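Local coordinates for coclaurine N-methyltransferase (Coptis japonica, PDB 6GKV) that catalyses transfer of a methyl group from S-adenosyl-L-methionine to the nitrogen of coclaurine and related tetrahydroisoquinolines in alkaloid biosynthesis, at the interface of chains A and B. Numbering follows the deposited sequence. Chains: chain A/B, Coclaurine N-methyltransferase.

Contact 1: the interface of chains A and B. Residues chain A 59, 268-269; chain B 272-273, 350.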
ATOM      1  N   ARG A  59       9.639  -2.567 -14.136  1.00 41.45           N
ATOM      2  CA  ARG A  59       8.851  -3.186 -15.211  1.00 47.20           C
ATOM      3  C   ARG A  59       9.546  -3.160 -16.584  1.00 57.98           C
ATOM      4  O   ARG A  59       9.147  -3.877 -17.507  1.00 59.56           O
ATOM      5  CB  ARG A  59       7.468  -2.520 -15.326  1.00 46.23           C
ATOM      6  CG  ARG A  59       6.493  -2.887 -14.206  1.00 50.03           C
ATOM      7  CD  ARG A  59       5.147  -2.156 -14.339  1.00 51.16           C
ATOM      8  NE  ARG A  59       4.339  -2.215 -13.120  1.00 55.06           N
ATOM      9  CZ  ARG A  59       3.299  -3.026 -12.928  1.00 62.72           C
ATOM     10  NH1 ARG A  59       2.919  -3.880 -13.865  1.00 66.46           N
ATOM     11  NH2 ARG A  59       2.633  -2.983 -11.784  1.00 71.90           N
ATOM     12  N   GLN A 268      -0.159  -6.661  -9.422  1.00 45.09           N
ATOM     13  CA  GLN A 268      -1.345  -7.495  -9.311  1.00 48.37           C
ATOM     14  C   GLN A 268      -2.045  -7.640 -10.648  1.00 50.15           C
ATOM     15  O   GLN A 268      -3.273  -7.775 -10.696  1.00 43.75           O
ATOM     16  CB  GLN A 268      -2.314  -6.923  -8.266  1.00 46.74           C
ATOM     17  CG  GLN A 268      -1.779  -7.040  -6.860  1.00 46.11           C
ATOM     18  CD  GLN A 268      -2.830  -6.805  -5.791  1.00 49.53           C
ATOM     19  OE1 GLN A 268      -3.636  -7.683  -5.496  1.00 45.28           O
ATOM     20  NE2 GLN A 268      -2.813  -5.618  -5.192  1.00 51.90           N
ATOM     21  N   ASP A 269      -1.254  -7.618 -11.724  1.00 48.92           N
ATOM     22  CA  ASP A 269      -1.767  -7.841 -13.066  1.00 49.99           C
ATOM     23  C   ASP A 269      -2.243  -9.279 -13.306  1.00 51.33           C
ATOM     24  O   ASP A 269      -3.099  -9.498 -14.150  1.00 55.31           O
ATOM     25  CB  ASP A 269      -0.713  -7.482 -14.098  1.00 53.73           C
ATOM     26  CG  ASP A 269      -0.456  -6.001 -14.175  1.00 62.44           C
ATOM     27  OD1 ASP A 269      -1.191  -5.233 -13.525  1.00 68.23           O
ATOM     28  OD2 ASP A 269       0.465  -5.592 -14.907  1.00 60.42           O
TER
ATOM     29  N   SER B 272      -6.606  -3.674 -12.362  1.00 53.36           N
ATOM     30  CA  SER B 272      -5.215  -3.724 -11.967  1.00 53.71           C
ATOM     31  C   SER B 272      -4.634  -2.311 -11.954  1.00 51.46           C
ATOM     32  O   SER B 272      -4.842  -1.566 -12.904  1.00 49.95           O
ATOM     33  CB  SER B 272      -4.459  -4.635 -12.920  1.00 55.53           C
ATOM     34  OG  SER B 272      -3.447  -5.311 -12.216  1.00 63.14           O
ATOM     35  N   VAL B 273      -3.928  -1.935 -10.883  1.00 44.22           N
ATOM     36  CA  VAL B 273      -3.408  -0.568 -10.757  1.00 39.42           C
ATOM     37  C   VAL B 273      -2.203  -0.303 -11.652  1.00 43.83           C
ATOM     38  O   VAL B 273      -1.290  -1.129 -11.791  1.00 40.71           O
ATOM     39  CB  VAL B 273      -3.019  -0.203  -9.281  1.00 51.72           C
ATOM     40  CG1 VAL B 273      -2.116  -1.228  -8.687  1.00 58.61           C
ATOM     41  CG2 VAL B 273      -2.342   1.179  -9.218  1.00 36.49           C
ATOM     42  N   LYS B 350      -6.420  -0.293 -15.099  1.00 50.62           N
ATOM     43  CA  LYS B 350      -6.797  -0.978 -16.331  1.00 53.66           C
ATOM     44  C   LYS B 350      -7.608  -2.228 -15.951  1.00 51.97           C
ATOM     45  O   LYS B 350      -7.677  -2.587 -14.761  1.00 40.28           O
ATOM     46  CB  LYS B 350      -5.548  -1.345 -17.143  1.00 56.87           C
ATOM     47  CG  LYS B 350      -4.944  -2.677 -16.733  1.00 61.89           C
ATOM     48  CD  LYS B 350      -3.530  -2.875 -17.245  1.00 63.33           C
ATOM     49  CE  LYS B 350      -2.917  -4.140 -16.638  1.00 64.28           C
ATOM     50  NZ  LYS B 350      -1.459  -3.983 -16.389  1.00 69.34           N
TER
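OD1 of A:Asp269 is met by both OG of B:Ser272 and NZ of B:Lys350 where the two subunits of this CFA/CMAS-family methyltransferase homodimer come together, and the carboxylate illustrates how one acid can gather partners from both chains. The hydroxyl OG of B:Ser272 donates a hydrogen bond to OD1 of A:Asp269 at 2.6 Å, on the anti lone pair, the one turned away from the other oxygen. OG of B:Ser272 also lies 2.9 Å from the backbone O of A:Gln268, a weaker contact that leaves the aspartate as the main acceptor. From the end of strand 342-350, the amine NZ of B:Lys350 forms a salt bridge to OD2 of A:Asp269 at 2.9 Å, though as a hydrogen bond the pair is weak. NZ of B:Lys350 also stands 3.1 Å from OD1 of A:Asp269, so that the amine sits across both carboxylate oxygens. The lysine chain is bent near its tip (chi4 -145°) and meets the aspartate side chain at about a right angle. Within chain A, NH1 of A:Arg59 adds a second salt bridge, 3.2 Å from OD2 of A:Asp269. It comes from above the carboxylate plane, 46° out of it, although the oxygen lies close to the plane of the guanidinium. NH1 of A:Arg59 and NZ of B:Lys350 are 5.1 Å apart, and the acid between them probably offsets their repulsion. An alanine in place of A:Asp269 would probably leave these two like charges without their shared counter-charge and the hydroxyl of B:Ser272 without its main acceptor.

Contact 2: the interface of chains A and B. Residues chain A 274-277; chain B 48, 52, 56, 266.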
ATOM      1  N   VAL A 274      -5.045 -11.430  -1.315  1.00 52.99           N
ATOM      2  CA  VAL A 274      -6.122 -11.925  -0.477  1.00 49.91           C
ATOM      3  C   VAL A 274      -5.926 -11.506   0.976  1.00 54.20           C
ATOM      4  O   VAL A 274      -6.877 -11.125   1.665  1.00 58.25           O
ATOM      5  CB  VAL A 274      -6.214 -13.450  -0.585  1.00 50.31           C
ATOM      6  CG1 VAL A 274      -6.961 -14.043   0.623  1.00 49.07           C
ATOM      7  CG2 VAL A 274      -6.886 -13.812  -1.915  1.00 47.41           C
ATOM      8  N   ASN A 275      -4.679 -11.576   1.434  1.00 53.36           N
ATOM      9  CA  ASN A 275      -4.343 -11.107   2.762  1.00 46.45           C
ATOM     10  C   ASN A 275      -2.972 -10.496   2.761  1.00 47.99           C
ATOM     11  O   ASN A 275      -2.217 -10.653   1.821  1.00 54.31           O
ATOM     12  CB  ASN A 275      -4.402 -12.230   3.785  1.00 47.96           C
ATOM     13  CG  ASN A 275      -4.937 -11.764   5.118  1.00 60.01           C
ATOM     14  OD1 ASN A 275      -4.805 -10.592   5.479  1.00 62.48           O
ATOM     15  ND2 ASN A 275      -5.577 -12.673   5.850  1.00 63.60           N
ATOM     16  N   HIS A 276      -2.657  -9.801   3.841  1.00 45.14           N
ATOM     17  CA  HIS A 276      -1.414  -9.091   3.953  1.00 38.26           C
ATOM     18  C   HIS A 276      -1.118  -8.892   5.426  1.00 52.29           C
ATOM     19  O   HIS A 276      -1.932  -8.345   6.165  1.00 57.76           O
ATOM     20  CB  HIS A 276      -1.493  -7.756   3.224  1.00 41.10           C
ATOM     21  CG  HIS A 276      -0.209  -6.998   3.221  1.00 43.93           C
ATOM     22  ND1 HIS A 276      -0.144  -5.643   2.953  1.00 43.35           N
ATOM     23  CD2 HIS A 276       1.063  -7.395   3.460  1.00 32.26           C
ATOM     24  CE1 HIS A 276       1.109  -5.243   3.029  1.00 36.06           C
ATOM     25  NE2 HIS A 276       1.862  -6.286   3.337  1.00 35.20           N
ATOM     26  N   TRP A 277       0.033  -9.385   5.858  1.00 51.44           N
ATOM     27  CA  TRP A 277       0.469  -9.185   7.218  1.00 44.64           C
ATOM     28  C   TRP A 277       1.834  -8.544   7.136  1.00 48.93           C
ATOM     29  O   TRP A 277       2.515  -8.697   6.122  1.00 47.69           O
ATOM     30  CB  TRP A 277       0.592 -10.495   7.979  1.00 39.98           C
ATOM     31  CG  TRP A 277      -0.577 -11.414   7.961  1.00 37.32           C
ATOM     32  CD1 TRP A 277      -1.467 -11.617   8.986  1.00 43.22           C
ATOM     33  CD2 TRP A 277      -0.957 -12.321   6.923  1.00 34.02           C
ATOM     34  NE1 TRP A 277      -2.400 -12.567   8.633  1.00 41.28           N
ATOM     35  CE2 TRP A 277      -2.110 -13.022   7.346  1.00 43.44           C
ATOM     36  CE3 TRP A 277      -0.459 -12.601   5.630  1.00 40.35           C
ATOM     37  CZ2 TRP A 277      -2.770 -13.972   6.575  1.00 31.34           C
ATOM     38  CZ3 TRP A 277      -1.109 -13.553   4.849  1.00 40.17           C
ATOM     39  CH2 TRP A 277      -2.253 -14.228   5.329  1.00 42.80           C
TER
ATOM     40  N   ILE B  48      -1.418  -2.665   9.883  1.00 37.27           N
ATOM     41  CA  ILE B  48      -1.765  -3.403   8.668  1.00 39.01           C
ATOM     42  C   ILE B  48      -2.980  -4.302   8.890  1.00 41.67           C
ATOM     43  O   ILE B  48      -3.771  -4.526   7.977  1.00 45.57           O
ATOM     44  CB  ILE B  48      -0.570  -4.248   8.164  1.00 40.58           C
ATOM     45  CG1 ILE B  48       0.581  -3.325   7.745  1.00 35.10           C
ATOM     46  CG2 ILE B  48      -0.964  -5.122   6.965  1.00 28.65           C
ATOM     47  CD1 ILE B  48       0.233  -2.437   6.547  1.00 32.13           C
ATOM     48  N   GLN B  52      -6.642  -4.742   7.020  1.00 44.28           N
ATOM     49  CA  GLN B  52      -7.070  -6.065   6.573  1.00 49.20           C
ATOM     50  C   GLN B  52      -8.456  -6.443   7.119  1.00 61.16           C
ATOM     51  O   GLN B  52      -9.233  -7.148   6.461  1.00 63.67           O
ATOM     52  CB  GLN B  52      -6.041  -7.112   6.986  1.00 51.37           C
ATOM     53  CG  GLN B  52      -4.772  -7.050   6.144  1.00 59.43           C
ATOM     54  CD  GLN B  52      -5.065  -7.142   4.667  1.00 56.84           C
ATOM     55  OE1 GLN B  52      -5.007  -6.150   3.940  1.00 60.87           O
ATOM     56  NE2 GLN B  52      -5.401  -8.335   4.216  1.00 57.48           N
ATOM     57  N   HIS B  56     -11.708  -6.952   4.605  1.00 47.13           N
ATOM     58  CA  HIS B  56     -12.418  -8.231   4.617  1.00 49.26           C
ATOM     59  C   HIS B  56     -13.875  -8.067   5.028  1.00 52.68           C
ATOM     60  O   HIS B  56     -14.756  -8.746   4.503  1.00 54.00           O
ATOM     61  CB  HIS B  56     -11.721  -9.232   5.539  1.00 53.05           C
ATOM     62  CG  HIS B  56     -10.530  -9.891   4.912  1.00 66.23           C
ATOM     63  ND1 HIS B  56      -9.228  -9.473   5.139  1.00 53.38           N
ATOM     64  CD2 HIS B  56     -10.438 -10.930   4.048  1.00 70.46           C
ATOM     65  CE1 HIS B  56      -8.398 -10.228   4.450  1.00 50.94           C
ATOM     66  NE2 HIS B  56      -9.106 -11.127   3.782  1.00 66.54           N
ATOM     67  N   TYR B 266      -6.041  -2.887  -2.295  1.00 46.43           N
ATOM     68  CA  TYR B 266      -6.487  -4.171  -1.763  1.00 46.50           C
ATOM     69  C   TYR B 266      -7.735  -4.712  -2.468  1.00 44.57           C
ATOM     70  O   TYR B 266      -8.263  -5.762  -2.089  1.00 48.69           O
ATOM     71  CB  TYR B 266      -6.731  -4.055  -0.264  1.00 43.03           C
ATOM     72  CG  TYR B 266      -5.436  -3.933   0.522  1.00 46.59           C
ATOM     73  CD1 TYR B 266      -4.665  -5.056   0.802  1.00 42.11           C
ATOM     74  CD2 TYR B 266      -4.978  -2.695   0.972  1.00 44.89           C
ATOM     75  CE1 TYR B 266      -3.487  -4.953   1.510  1.00 46.41           C
ATOM     76  CE2 TYR B 266      -3.789  -2.590   1.671  1.00 39.66           C
ATOM     77  CZ  TYR B 266      -3.055  -3.723   1.940  1.00 37.34           C
ATOM     78  OH  TYR B 266      -1.891  -3.633   2.645  1.00 41.53           O
TER
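A:Asn275 and B:Gln52 meet amide to amide where strand 272-279 of one subunit lies against helix 44-58 of the other, a part of the homodimer interface rich in polar pairs. NE2 of B:Gln52 donates to OD1 of A:Asn275 at 2.7 Å, approaching from above the carbonyl plane, with the two amides turned 37° apart. OD1 of A:Asn275 also accepts the backbone N-H of A:His276 at 2.8 Å, which helps to fix the asparagine's rotation. The bend of B:Gln52 at chi2 (-54°) turns the amide so that NE2 points at this oxygen. The tighter part surrounds A:His276, which has 53 Å² hidden by the partner and whose CG stands anti to the backbone N (chi1 -176°), carrying the ring towards B:Tyr266. OH of B:Tyr266 and ND1 of A:His276 share a hydrogen bond of 2.7 Å, its direction undecided; ND1 meets the phenol ring at its edge, in plane. Alongside this bond, CB of A:His276 lies 3.8 Å from CE1 of B:Tyr266, while CG2 of B:Ile48 reaches over one imidazole face near its rim. The margins are looser: A:Trp277 has little surface hidden by the partner and has CG of its own chain's A:Asn275 over one face. ND1 of B:His56 is tied to the backbone O of B:Gln52, which helps fix the ring; NE2 of B:His56 lies 3.1 Å from the backbone O of A:Val274, well off the nitrogen's axis, a hydrogen bond only if NE2 carries a proton.

Contact 1 and contact 2 lie about 17 Å apart, measured between the centres of their C-alpha atoms, within the same two-fold interface. Strand 272-279 serves both, with its start on chain B used in contact 1 and its next residues on chain A used in contact 2. The segment around residues 266 to 269 likewise appears in both, from opposite chains, and A:Arg59 directly follows helix 44-58, whose chain B copy carries contact 2. Each contact recurs with the chains exchanged, so a single strand of each subunit takes part in both kinds. A charged cluster and a set of amide, phenol and imidazole groups thus probably fix the homodimer's orientation together.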